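Local coordinates for phosphate binding protein (Planctomyces limnophilus, PDB 4JWO), which probably binds phosphate ions and takes part in their transport across the cytoplasmic membrane, at residues E156-A161 with K254-S259; Q76-E81 with A301-F306; G192-S197 with A220-N225; T204-G209 with L282-F287. All coordinates share one frame; numbering follows the deposited sequence.

Interaction 1 (E156-A161 with K254-S259); sequences ECMTVA and KAVKIS
Glu156 and Lys254 cross obliquely at the entrance to a pair of parallel strands. The ammonium NZ of Lys254 meets OE2 of Glu156 at 2.9 Å in a salt bridge, approaching on the anti side and 31° out of the carboxylate plane; the carbonyls of Pro150 and Asn152 also take hydrogen bonds from this NZ. The other oxygen, OE1, turns to a water that also binds Lys257 NZ, so a second lysine is linked to the same carboxylate through solvent. Beyond the pair, Cys157, Thr159, Lys257 and Ser259 occupy one face of the sheet; SG of Cys157, anti to its backbone N (chi1 180°), comes within 3.5 Å of Ser259 OG. Met158, present as selenomethionine, and Ile258 take the other face. CG of Met158 rests on CG1 of Val256 at 3.6 Å, before the chain leads away. The backbones join in parallel register: Lys257 N donates to Glu156 O at 2.8 Å and Ser259 N to Met158 O. Cys157 forms a disulfide with Cys266, whose backbone N-H donates to Ser259 OG. Val256 packs on strand 134-148, the other neighbour of strand 254-259, while Met158 and Ile258 both reach Leu163 of helix 160-167.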
loop_
_atom_site.group_PDB
_atom_site.type_symbol
_atom_site.label_atom_id
_atom_site.label_comp_id
_atom_site.label_asym_id
_atom_site.label_seq_id
_atom_site.Cartn_x
_atom_site.Cartn_y
_atom_site.Cartn_z
ATOM N N GLU A 156 2.552 -22.651 -7.595
ATOM C CA GLU A 156 1.216 -22.051 -7.540
ATOM C C GLU A 156 0.842 -21.501 -6.168
ATOM O O GLU A 156 0.008 -20.599 -6.055
ATOM C CB GLU A 156 0.156 -23.025 -8.057
ATOM C CG GLU A 156 0.352 -23.319 -9.534
ATOM C CD GLU A 156 -0.767 -24.141 -10.112
ATOM O OE1 GLU A 156 -1.619 -24.602 -9.325
ATOM O OE2 GLU A 156 -0.795 -24.324 -11.355
ATOM N N CYS A 157 1.452 -22.064 -5.128
ATOM C CA CYS A 157 1.306 -21.558 -3.766
ATOM C C CYS A 157 2.695 -21.402 -3.169
ATOM O O CYS A 157 3.517 -22.311 -3.261
ATOM C CB CYS A 157 0.488 -22.516 -2.903
ATOM S SG CYS A 157 0.340 -21.838 -1.212
HETATM N N MSE A 158 2.976 -20.235 -2.586
HETATM C CA MSE A 158 4.286 -19.989 -1.989
HETATM C C MSE A 158 4.107 -19.367 -0.625
HETATM O O MSE A 158 3.084 -18.747 -0.361
HETATM C CB MSE A 158 5.124 -19.059 -2.869
HETATM C CG MSE A 158 5.387 -19.641 -4.251
HETATM SE SE MSE A 158 6.424 -18.486 -5.382
HETATM C CE MSE A 158 8.109 -18.566 -4.415
ATOM N N THR A 159 5.112 -19.525 0.226
ATOM C CA THR A 159 5.072 -18.934 1.556
ATOM C C THR A 159 5.777 -17.592 1.546
ATOM O O THR A 159 6.608 -17.325 0.676
ATOM C CB THR A 159 5.748 -19.840 2.605
ATOM O OG1 THR A 159 7.144 -19.939 2.315
ATOM C CG2 THR A 159 5.133 -21.224 2.583
ATOM N N VAL A 160 5.456 -16.758 2.530
ATOM C CA VAL A 160 6.208 -15.530 2.735
ATOM C C VAL A 160 7.679 -15.857 2.965
ATOM O O VAL A 160 8.553 -15.184 2.426
ATOM C CB VAL A 160 5.630 -14.713 3.904
ATOM C CG1 VAL A 160 6.592 -13.602 4.325
ATOM C CG2 VAL A 160 4.287 -14.141 3.505
ATOM N N ALA A 161 7.942 -16.923 3.720
ATOM C CA ALA A 161 9.314 -17.345 3.968
ATOM C C ALA A 161 10.044 -17.668 2.662
ATOM O O ALA A 161 11.214 -17.319 2.505
ATOM C CB ALA A 161 9.357 -18.529 4.918
ATOM N N LYS A 254 -0.404 -15.807 -13.965
ATOM C CA LYS A 254 -0.906 -16.662 -12.897
ATOM C C LYS A 254 -0.561 -15.999 -11.564
ATOM O O LYS A 254 0.606 -15.756 -11.268
ATOM C CB LYS A 254 -0.283 -18.066 -13.009
ATOM C CG LYS A 254 -0.652 -19.003 -11.866
ATOM C CD LYS A 254 -0.116 -20.421 -12.118
ATOM C CE LYS A 254 -0.816 -21.086 -13.286
ATOM N NZ LYS A 254 -0.309 -22.476 -13.523
ATOM N N ALA A 255 -1.575 -15.675 -10.762
ATOM C CA ALA A 255 -1.304 -15.103 -9.454
ATOM C C ALA A 255 -0.948 -16.225 -8.492
ATOM O O ALA A 255 -1.660 -17.232 -8.395
ATOM C CB ALA A 255 -2.503 -14.309 -8.927
ATOM N N VAL A 256 0.162 -16.047 -7.790
ATOM C CA VAL A 256 0.593 -17.007 -6.783
ATOM C C VAL A 256 -0.298 -16.904 -5.549
ATOM O O VAL A 256 -0.599 -15.809 -5.067
ATOM C CB VAL A 256 2.066 -16.753 -6.401
ATOM C CG1 VAL A 256 2.504 -17.640 -5.241
ATOM C CG2 VAL A 256 2.959 -16.968 -7.629
ATOM N N LYS A 257 -0.742 -18.053 -5.055
ATOM C CA LYS A 257 -1.474 -18.089 -3.794
ATOM C C LYS A 257 -0.471 -17.977 -2.653
ATOM O O LYS A 257 0.609 -18.554 -2.728
ATOM C CB LYS A 257 -2.274 -19.384 -3.689
ATOM C CG LYS A 257 -3.219 -19.592 -4.856
ATOM C CD LYS A 257 -3.959 -20.907 -4.733
ATOM C CE LYS A 257 -5.065 -21.015 -5.766
ATOM N NZ LYS A 257 -4.554 -20.924 -7.158
ATOM N N ILE A 258 -0.829 -17.235 -1.604
ATOM C CA ILE A 258 0.130 -16.845 -0.573
ATOM C C ILE A 258 -0.181 -17.438 0.804
ATOM O O ILE A 258 -1.288 -17.284 1.325
ATOM C CB ILE A 258 0.218 -15.303 -0.462
ATOM C CG1 ILE A 258 0.636 -14.682 -1.802
ATOM C CG2 ILE A 258 1.202 -14.875 0.637
ATOM C CD1 ILE A 258 2.058 -15.027 -2.235
ATOM N N SER A 259 0.802 -18.126 1.382
ATOM C CA SER A 259 0.703 -18.596 2.760
ATOM C C SER A 259 1.609 -17.766 3.652
ATOM O O SER A 259 2.732 -17.460 3.270
ATOM C CB SER A 259 1.125 -20.055 2.857
ATOM O OG SER A 259 0.207 -20.885 2.179
HETATM O O HOH W 1 -1.430 -19.938 -8.369
HETATM O O HOH W 2 -3.241 -23.434 -7.358
#

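Interaction 2 (Q76-E81 with A301-F306); sequences QAVAEE and AEFIKF
Phe306, Val78 and Phe303 carry this contact between two helices, with one methyl group at its centre. CG1 of Val78 lies 3.5 Å from CD2 of Phe306, in the plane of that ring and at its edge. The same methyl stands 3.5 Å from CE1 of Phe303, meeting this second ring obliquely. The two phenylalanines are three residues apart, so the helix presents them one turn from each other, and the valine methyl is received by both. Val78 holds CG1 anti to its backbone N (chi1 175°), which extends the methyl from the helix toward the rings. The side chains of Val78 and Phe306 slide past each other in opposite directions.

At the exposed end of the patch Glu81 crosses Phe306 at about a right angle. OE2 of Glu81 reaches CZ of Phe306 at 3.4 Å, at the ring edge, and the carboxylate and ring planes are only 17° apart; an electron-rich oxygen thus faces the electropositive rim of the aromatic. The helix segments are steeply crossed, at 113°, with axes 10.9 Å apart at closest, a gap that the aromatic side chains bridge. Leu315 of helix 310-318 packs against Val78, Glu81 and Phe306 together, making that helix a third wall, whereas Ala79 sits on Leu91 of strand 89-93, and helix 298-308 also packs on helix 326-340, through Ile304 on Leu336.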
loop_
_atom_site.group_PDB
_atom_site.type_symbol
_atom_site.label_atom_id
_atom_site.label_comp_id
_atom_site.label_asym_id
_atom_site.label_seq_id
_atom_site.Cartn_x
_atom_site.Cartn_y
_atom_site.Cartn_z
ATOM N N GLN A 76 -1.330 13.022 -2.984
ATOM C CA GLN A 76 -0.943 13.914 -4.075
ATOM C C GLN A 76 -2.079 14.105 -5.073
ATOM O O GLN A 76 -2.309 15.215 -5.557
ATOM C CB GLN A 76 0.307 13.399 -4.794
ATOM C CG GLN A 76 0.814 14.331 -5.876
ATOM C CD GLN A 76 1.121 15.722 -5.348
ATOM O OE1 GLN A 76 2.151 15.941 -4.708
ATOM N NE2 GLN A 76 0.222 16.671 -5.611
ATOM N N ALA A 77 -2.787 13.020 -5.377
ATOM C CA ALA A 77 -3.875 13.070 -6.349
ATOM C C ALA A 77 -5.072 13.833 -5.807
ATOM O O ALA A 77 -5.684 14.642 -6.513
ATOM C CB ALA A 77 -4.288 11.666 -6.757
ATOM N N VAL A 78 -5.418 13.565 -4.553
ATOM C CA VAL A 78 -6.499 14.287 -3.912
ATOM C C VAL A 78 -6.104 15.754 -3.789
ATOM O O VAL A 78 -6.929 16.633 -4.010
ATOM C CB VAL A 78 -6.892 13.663 -2.546
ATOM C CG1 VAL A 78 -7.942 14.504 -1.859
ATOM C CG2 VAL A 78 -7.418 12.251 -2.751
ATOM N N ALA A 79 -4.835 16.021 -3.493
ATOM C CA ALA A 79 -4.349 17.403 -3.415
ATOM C C ALA A 79 -4.501 18.164 -4.732
ATOM O O ALA A 79 -5.015 19.282 -4.749
ATOM C CB ALA A 79 -2.903 17.448 -2.951
ATOM N N GLU A 80 -4.049 17.557 -5.828
ATOM C CA GLU A 80 -4.105 18.190 -7.146
ATOM C C GLU A 80 -5.545 18.527 -7.527
ATOM O O GLU A 80 -5.830 19.601 -8.060
ATOM C CB GLU A 80 -3.468 17.286 -8.210
ATOM C CG GLU A 80 -3.674 17.779 -9.635
ATOM C CD GLU A 80 -2.504 17.466 -10.551
ATOM O OE1 GLU A 80 -2.394 18.115 -11.615
ATOM O OE2 GLU A 80 -1.696 16.577 -10.211
ATOM N N GLU A 81 -6.449 17.601 -7.233
ATOM C CA GLU A 81 -7.871 17.773 -7.512
ATOM C C GLU A 81 -8.464 18.813 -6.574
ATOM O O GLU A 81 -9.186 19.716 -7.001
ATOM C CB GLU A 81 -8.597 16.436 -7.331
ATOM C CG GLU A 81 -9.045 15.773 -8.623
ATOM C CD GLU A 81 -10.391 16.282 -9.093
ATOM O OE1 GLU A 81 -10.539 16.566 -10.301
ATOM O OE2 GLU A 81 -11.307 16.390 -8.251
ATOM N N ALA A 301 -10.958 20.109 7.452
ATOM C CA ALA A 301 -12.209 19.361 7.459
ATOM C C ALA A 301 -12.695 19.095 6.040
ATOM O O ALA A 301 -13.093 17.980 5.710
ATOM C CB ALA A 301 -13.263 20.102 8.250
ATOM N N GLU A 302 -12.651 20.122 5.199
ATOM C CA GLU A 302 -13.044 19.977 3.802
ATOM C C GLU A 302 -12.168 18.977 3.050
ATOM O O GLU A 302 -12.639 18.280 2.150
ATOM C CB GLU A 302 -13.025 21.331 3.091
ATOM C CG GLU A 302 -13.813 21.347 1.804
ATOM C CD GLU A 302 -15.227 20.832 1.992
ATOM O OE1 GLU A 302 -15.852 21.159 3.024
ATOM O OE2 GLU A 302 -15.712 20.092 1.113
ATOM N N PHE A 303 -10.895 18.903 3.419
ATOM C CA PHE A 303 -9.985 17.972 2.768
ATOM C C PHE A 303 -10.346 16.522 3.080
ATOM O O PHE A 303 -10.303 15.660 2.201
ATOM C CB PHE A 303 -8.534 18.244 3.165
ATOM C CG PHE A 303 -7.556 17.274 2.565
ATOM C CD1 PHE A 303 -7.294 17.290 1.204
ATOM C CD2 PHE A 303 -6.897 16.346 3.357
ATOM C CE1 PHE A 303 -6.394 16.393 0.642
ATOM C CE2 PHE A 303 -5.996 15.447 2.802
ATOM C CZ PHE A 303 -5.743 15.475 1.441
ATOM N N ILE A 304 -10.690 16.253 4.335
ATOM C CA ILE A 304 -11.066 14.902 4.733
ATOM C C ILE A 304 -12.392 14.498 4.093
ATOM O O ILE A 304 -12.546 13.370 3.631
ATOM C CB ILE A 304 -11.149 14.747 6.269
ATOM C CG1 ILE A 304 -9.781 15.009 6.904
ATOM C CG2 ILE A 304 -11.634 13.352 6.637
ATOM C CD1 ILE A 304 -8.713 14.021 6.488
ATOM N N LYS A 305 -13.339 15.432 4.054
ATOM C CA LYS A 305 -14.648 15.184 3.452
ATOM C C LYS A 305 -14.559 14.750 1.986
ATOM O O LYS A 305 -15.163 13.751 1.585
ATOM C CB LYS A 305 -15.537 16.421 3.588
ATOM C CG LYS A 305 -16.889 16.291 2.914
ATOM C CD LYS A 305 -17.679 17.590 3.028
ATOM C CE LYS A 305 -18.929 17.557 2.164
ATOM N NZ LYS A 305 -19.656 18.860 2.170
ATOM N N PHE A 306 -13.794 15.493 1.196
ATOM C CA PHE A 306 -13.583 15.156 -0.212
ATOM C C PHE A 306 -12.938 13.779 -0.355
ATOM O O PHE A 306 -13.294 12.991 -1.234
ATOM C CB PHE A 306 -12.714 16.223 -0.880
ATOM C CG PHE A 306 -12.443 15.965 -2.335
ATOM C CD1 PHE A 306 -13.424 16.193 -3.285
ATOM C CD2 PHE A 306 -11.210 15.496 -2.751
ATOM C CE1 PHE A 306 -13.181 15.957 -4.628
ATOM C CE2 PHE A 306 -10.960 15.257 -4.095
ATOM C CZ PHE A 306 -11.949 15.491 -5.032
#

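Interaction 3 (G192-S197 with A220-N225); sequences GADTAS and ANSNDN. With SO4 (sulfate ion), chain C.
Asp194 leans its carboxylate over the backbone of Ala220, Asn221 and Ser222, and beside it a sulfate ion is bound. OD1 of Asp194 comes within 3.1 Å of Asn221 N, but at a poor angle for a hydrogen bond; OD2 lies 2.7 Å from sulfate O2. That same sulfate oxygen, O2, accepts from Ser222 N at 2.8 Å, and O4 of the ion is hydrogen-bonded to Ser222 OG at 2.7 Å. With OG between backbone N and carbonyl carbon (chi1 62°), the hydroxyl and the backbone N-H of Ser222 can both reach the ion. The sulfate probably came from the crystallisation liquor, and it marks an anion site on the surface without identifying the phosphate pocket.

Beneath this shell Asn221 N donates to Gly192 O at 3.2 Å, and Ala220 CA also touches that oxygen. Gly192 and Ala220 form a parallel bridge where strand 189-192 ends beside strand 219-220; with helix 198-208 between them in sequence, this is a beta-alpha-beta crossover of the binding-protein fold.

Each loop is shaped by its own polar bonds. Asn221 OD1 accepts from Asn223 N at 2.8 Å, in the carbonyl plane and on a lone pair, an Asx turn that bends the chain just after the sulfate site. Asn223 then serves as N-cap of helix 224-233, its OD1 accepting from Asn225 N. On the other loop a type II turn runs from Asp194 to Ser197. Asp194 O is held by both N and OG of Ser197, the hydroxyl lying 2.8 Å away, and the same OG caps helix 198-208 through Phe200 N.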
loop_
_atom_site.group_PDB
_atom_site.type_symbol
_atom_site.label_atom_id
_atom_site.label_comp_id
_atom_site.label_asym_id
_atom_site.label_seq_id
_atom_site.Cartn_x
_atom_site.Cartn_y
_atom_site.Cartn_z
ATOM N N GLY A 192 10.240 -6.799 -10.725
ATOM C CA GLY A 192 9.652 -6.061 -9.624
ATOM C C GLY A 192 9.721 -4.562 -9.761
ATOM O O GLY A 192 10.175 -4.027 -10.777
ATOM N N ALA A 193 9.287 -3.888 -8.698
ATOM C CA ALA A 193 9.166 -2.444 -8.669
ATOM C C ALA A 193 10.511 -1.756 -8.561
ATOM O O ALA A 193 11.489 -2.338 -8.096
ATOM C CB ALA A 193 8.279 -2.026 -7.502
ATOM N N ASP A 194 10.548 -0.508 -8.998
ATOM C CA ASP A 194 11.720 0.335 -8.806
ATOM C C ASP A 194 11.927 0.633 -7.318
ATOM O O ASP A 194 10.967 0.741 -6.550
ATOM C CB ASP A 194 11.554 1.661 -9.562
ATOM C CG ASP A 194 11.877 1.549 -11.030
ATOM O OD1 ASP A 194 12.146 0.428 -11.504
ATOM O OD2 ASP A 194 11.863 2.599 -11.715
ATOM N N THR A 195 13.191 0.768 -6.930
ATOM C CA THR A 195 13.546 1.088 -5.547
ATOM C C THR A 195 12.789 2.301 -5.006
ATOM O O THR A 195 12.669 3.333 -5.679
ATOM C CB THR A 195 15.039 1.380 -5.426
ATOM O OG1 THR A 195 15.790 0.366 -6.095
ATOM C CG2 THR A 195 15.461 1.439 -3.957
ATOM N N ALA A 196 12.281 2.163 -3.783
ATOM C CA ALA A 196 11.739 3.284 -3.022
ATOM C C ALA A 196 10.407 3.803 -3.560
ATOM O O ALA A 196 9.902 4.824 -3.057
ATOM C CB ALA A 196 12.770 4.427 -2.886
ATOM N N SER A 197 9.848 3.103 -4.563
ATOM C CA SER A 197 8.461 3.287 -4.986
ATOM C C SER A 197 7.571 2.715 -3.884
ATOM O O SER A 197 8.053 1.986 -3.028
ATOM C CB SER A 197 8.180 2.540 -6.289
ATOM O OG SER A 197 8.231 1.122 -6.108
ATOM N N ALA A 220 13.892 -4.412 -12.730
ATOM C CA ALA A 220 13.046 -3.418 -12.080
ATOM C C ALA A 220 12.551 -2.426 -13.104
ATOM O O ALA A 220 13.314 -1.952 -13.926
ATOM C CB ALA A 220 13.831 -2.683 -11.011
ATOM N N ASN A 221 11.262 -2.123 -13.060
ATOM C CA ASN A 221 10.733 -1.089 -13.935
ATOM C C ASN A 221 9.591 -0.337 -13.277
ATOM O O ASN A 221 8.804 -0.914 -12.528
ATOM C CB ASN A 221 10.274 -1.676 -15.279
ATOM C CG ASN A 221 10.317 -0.650 -16.401
ATOM O OD1 ASN A 221 9.494 0.261 -16.455
ATOM N ND2 ASN A 221 11.299 -0.776 -17.289
ATOM N N SER A 222 9.516 0.960 -13.561
ATOM C CA SER A 222 8.428 1.772 -13.050
ATOM C C SER A 222 7.140 1.515 -13.791
ATOM O O SER A 222 6.062 1.833 -13.298
ATOM C CB SER A 222 8.763 3.256 -13.150
ATOM O OG SER A 222 8.950 3.659 -14.502
ATOM N N ASN A 223 7.263 0.944 -14.987
ATOM C CA ASN A 223 6.105 0.692 -15.833
ATOM C C ASN A 223 5.650 -0.740 -15.618
ATOM O O ASN A 223 6.298 -1.673 -16.069
ATOM C CB ASN A 223 6.489 0.925 -17.291
ATOM C CG ASN A 223 5.314 0.800 -18.238
ATOM O OD1 ASN A 223 4.304 0.180 -17.898
ATOM N ND2 ASN A 223 5.441 1.376 -19.434
ATOM N N ASP A 224 4.543 -0.913 -14.908
ATOM C CA ASP A 224 4.092 -2.253 -14.546
ATOM C C ASP A 224 3.683 -3.045 -15.785
ATOM O O ASP A 224 3.659 -4.276 -15.764
ATOM C CB ASP A 224 2.942 -2.195 -13.532
ATOM C CG ASP A 224 3.407 -1.843 -12.127
ATOM O OD1 ASP A 224 4.623 -1.840 -11.863
ATOM O OD2 ASP A 224 2.526 -1.617 -11.269
ATOM N N ASN A 225 3.375 -2.349 -16.874
ATOM C CA ASN A 225 3.008 -3.047 -18.103
ATOM C C ASN A 225 4.209 -3.770 -18.700
ATOM O O ASN A 225 4.058 -4.804 -19.356
ATOM C CB ASN A 225 2.444 -2.077 -19.146
ATOM C CG ASN A 225 1.301 -1.244 -18.612
ATOM O OD1 ASN A 225 1.412 -0.014 -18.489
ATOM N ND2 ASN A 225 0.194 -1.897 -18.304
HETATM S S SO4 C . 12.528 3.275 -15.004
HETATM O O1 SO4 C . 13.233 2.868 -16.220
HETATM O O2 SO4 C . 11.927 2.120 -14.356
HETATM O O3 SO4 C . 13.504 3.870 -14.086
HETATM O O4 SO4 C . 11.479 4.263 -15.284
#

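Interaction 4 (T204-G209 with L282-F287)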
loop_
_atom_site.group_PDB
_atom_site.type_symbol
_atom_site.label_atom_id
_atom_site.label_comp_id
_atom_site.label_asym_id
_atom_site.label_seq_id
_atom_site.Cartn_x
_atom_site.Cartn_y
_atom_site.Cartn_z
ATOM N N THR A 204 8.751 -5.175 0.070
ATOM C CA THR A 204 9.937 -5.449 0.877
ATOM C C THR A 204 9.643 -5.410 2.372
ATOM O O THR A 204 10.183 -6.222 3.121
ATOM C CB THR A 204 11.118 -4.511 0.532
ATOM O OG1 THR A 204 10.756 -3.155 0.825
ATOM C CG2 THR A 204 11.488 -4.655 -0.925
ATOM N N GLU A 205 8.784 -4.495 2.818
ATOM C CA GLU A 205 8.431 -4.420 4.239
ATOM C C GLU A 205 7.858 -5.745 4.740
ATOM O O GLU A 205 8.289 -6.270 5.768
ATOM C CB GLU A 205 7.404 -3.303 4.489
ATOM C CG GLU A 205 6.865 -3.228 5.923
ATOM C CD GLU A 205 5.717 -2.227 6.067
ATOM O OE1 GLU A 205 5.596 -1.317 5.213
ATOM O OE2 GLU A 205 4.930 -2.354 7.025
ATOM N N VAL A 206 6.892 -6.286 4.011
ATOM C CA VAL A 206 6.162 -7.430 4.553
ATOM C C VAL A 206 6.791 -8.768 4.197
ATOM O O VAL A 206 6.549 -9.764 4.883
ATOM C CB VAL A 206 4.659 -7.393 4.207
ATOM C CG1 VAL A 206 4.047 -6.085 4.727
ATOM C CG2 VAL A 206 4.433 -7.564 2.704
ATOM N N ILE A 207 7.629 -8.777 3.168
ATOM C CA ILE A 207 8.331 -9.997 2.779
ATOM C C ILE A 207 9.701 -10.106 3.441
ATOM O O ILE A 207 10.083 -11.176 3.940
ATOM C CB ILE A 207 8.471 -10.116 1.247
ATOM C CG1 ILE A 207 7.089 -10.237 0.581
ATOM C CG2 ILE A 207 9.337 -11.309 0.879
ATOM C CD1 ILE A 207 6.209 -11.360 1.160
ATOM N N ASN A 208 10.446 -8.998 3.478
ATOM C CA ASN A 208 11.791 -9.028 4.040
ATOM C C ASN A 208 11.911 -8.463 5.446
ATOM O O ASN A 208 12.811 -8.837 6.197
ATOM C CB ASN A 208 12.769 -8.306 3.110
ATOM C CG ASN A 208 12.918 -9.000 1.785
ATOM O OD1 ASN A 208 12.713 -10.206 1.688
ATOM N ND2 ASN A 208 13.274 -8.248 0.750
ATOM N N GLY A 209 11.013 -7.552 5.807
ATOM C CA GLY A 209 11.098 -6.902 7.102
ATOM C C GLY A 209 11.207 -5.389 7.078
ATOM O O GLY A 209 11.262 -4.760 6.018
ATOM N N LEU A 282 -0.113 -9.441 1.906
ATOM C CA LEU A 282 0.008 -8.646 0.687
ATOM C C LEU A 282 -1.232 -7.833 0.282
ATOM O O LEU A 282 -1.283 -7.275 -0.808
ATOM C CB LEU A 282 0.520 -9.519 -0.467
ATOM C CG LEU A 282 1.972 -9.961 -0.270
ATOM C CD1 LEU A 282 2.354 -11.033 -1.291
ATOM C CD2 LEU A 282 2.902 -8.769 -0.402
ATOM N N SER A 283 -2.226 -7.752 1.163
ATOM C CA SER A 283 -3.193 -6.657 1.067
ATOM C C SER A 283 -3.380 -6.081 2.449
ATOM O O SER A 283 -3.289 -6.794 3.446
ATOM C CB SER A 283 -4.530 -7.083 0.440
ATOM O OG SER A 283 -5.306 -7.922 1.291
ATOM N N ARG A 284 -3.607 -4.773 2.509
ATOM C CA ARG A 284 -3.776 -4.105 3.791
ATOM C C ARG A 284 -4.483 -2.776 3.595
ATOM O O ARG A 284 -4.388 -2.167 2.526
ATOM C CB ARG A 284 -2.414 -3.869 4.449
ATOM C CG ARG A 284 -1.525 -2.877 3.714
ATOM C CD ARG A 284 -0.176 -2.835 4.371
ATOM N NE ARG A 284 0.779 -2.018 3.635
ATOM C CZ ARG A 284 2.032 -1.809 4.034
ATOM N NH1 ARG A 284 2.479 -2.368 5.151
ATOM N NH2 ARG A 284 2.839 -1.058 3.309
ATOM N N PRO A 285 -5.177 -2.304 4.642
ATOM C CA PRO A 285 -5.870 -1.019 4.559
ATOM C C PRO A 285 -4.887 0.138 4.660
ATOM O O PRO A 285 -3.835 0.008 5.289
ATOM C CB PRO A 285 -6.805 -1.049 5.769
ATOM C CG PRO A 285 -6.119 -1.973 6.757
ATOM C CD PRO A 285 -5.434 -3.011 5.909
ATOM N N LEU A 286 -5.230 1.258 4.029
ATOM C CA LEU A 286 -4.427 2.476 4.120
ATOM C C LEU A 286 -5.189 3.535 4.893
ATOM O O LEU A 286 -6.415 3.627 4.782
ATOM C CB LEU A 286 -4.106 2.992 2.726
ATOM C CG LEU A 286 -3.303 2.054 1.826
ATOM C CD1 LEU A 286 -2.936 2.775 0.536
ATOM C CD2 LEU A 286 -2.050 1.580 2.559
ATOM N N PHE A 287 -4.462 4.344 5.667
ATOM C CA PHE A 287 -5.079 5.313 6.563
ATOM C C PHE A 287 -4.591 6.744 6.376
ATOM O O PHE A 287 -3.454 6.993 5.970
ATOM C CB PHE A 287 -4.852 4.918 8.028
ATOM C CG PHE A 287 -5.299 3.522 8.351
ATOM C CD1 PHE A 287 -6.596 3.278 8.761
ATOM C CD2 PHE A 287 -4.423 2.455 8.223
ATOM C CE1 PHE A 287 -7.011 1.987 9.055
ATOM C CE2 PHE A 287 -4.836 1.162 8.511
ATOM C CZ PHE A 287 -6.131 0.932 8.922
#
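Arg284 brings its guanidinium against the carboxylate of Glu205, with the carbon CD of the glutamate lying in the guanidinium plane, at its edge. Strand 283-291, which carries the arginine, pairs with strand 134-148 and also with strand 112-115, consistent with one of the long strands that connect the two lobes in periplasmic binding proteins; helix 198-208 packs beside it. NH1 of Arg284 is 3.1 Å from OE2 and 3.3 Å from OE1 of Glu205, while NH2 reaches the same OE1 at 3.4 Å. All three bonds are weak, and the carboxylate and guanidinium planes are 54° apart, so this salt bridge lacks the flat, paired geometry of a bidentate one. CG of Arg284 sits between its backbone N and carbonyl carbon (chi1 67°), and from there the chain runs extended to NE. The guanidinium has a second partner in Tyr202, one helical turn before Glu205, with which it makes a cation-pi contact. Glu205 is itself extended beyond CG, and its side chain lies about 4 Å at the nearest from a bound sulfate, probably from the crystallisation liquor.

The rest of the contact is apolar. Val206 divides its two methyls between the partners, and CG1 of Val206 approaches Arg284 NH1 obliquely at 4.1 Å. CD1 of Ile207, a buried residue, adds a looser touch on CD2 of Leu282, and Ile207 also packs on Val160 and Leu163 of helix 160-167. CG2 of Val206 and CD2 of Leu282 are 3.7 Å apart.

Overall arrangement
Interactions 1 and 4 are neighbours on one sheet: Val160 of the first packs on Val206 and Ile207 of the second, and Ile258 on Leu282. Interaction 2 lies on the opposite side of the chain's centre, its centre about 36 Å from that of interaction 1. It is the most buried of the four, a helix-helix contact made mainly by aromatic and aliphatic carbon. Interaction 1 is instead backbone pairing with a salt bridge at its edge, and interaction 4, nearest the chain's centre, combines weak ionic bonds with methyl packing. Interaction 3 is a partly buried loop contact, dominated by polar groups and an anion. Its Ser197 caps the N-terminal end of helix 198-208, whose C-terminal end belongs to interaction 4.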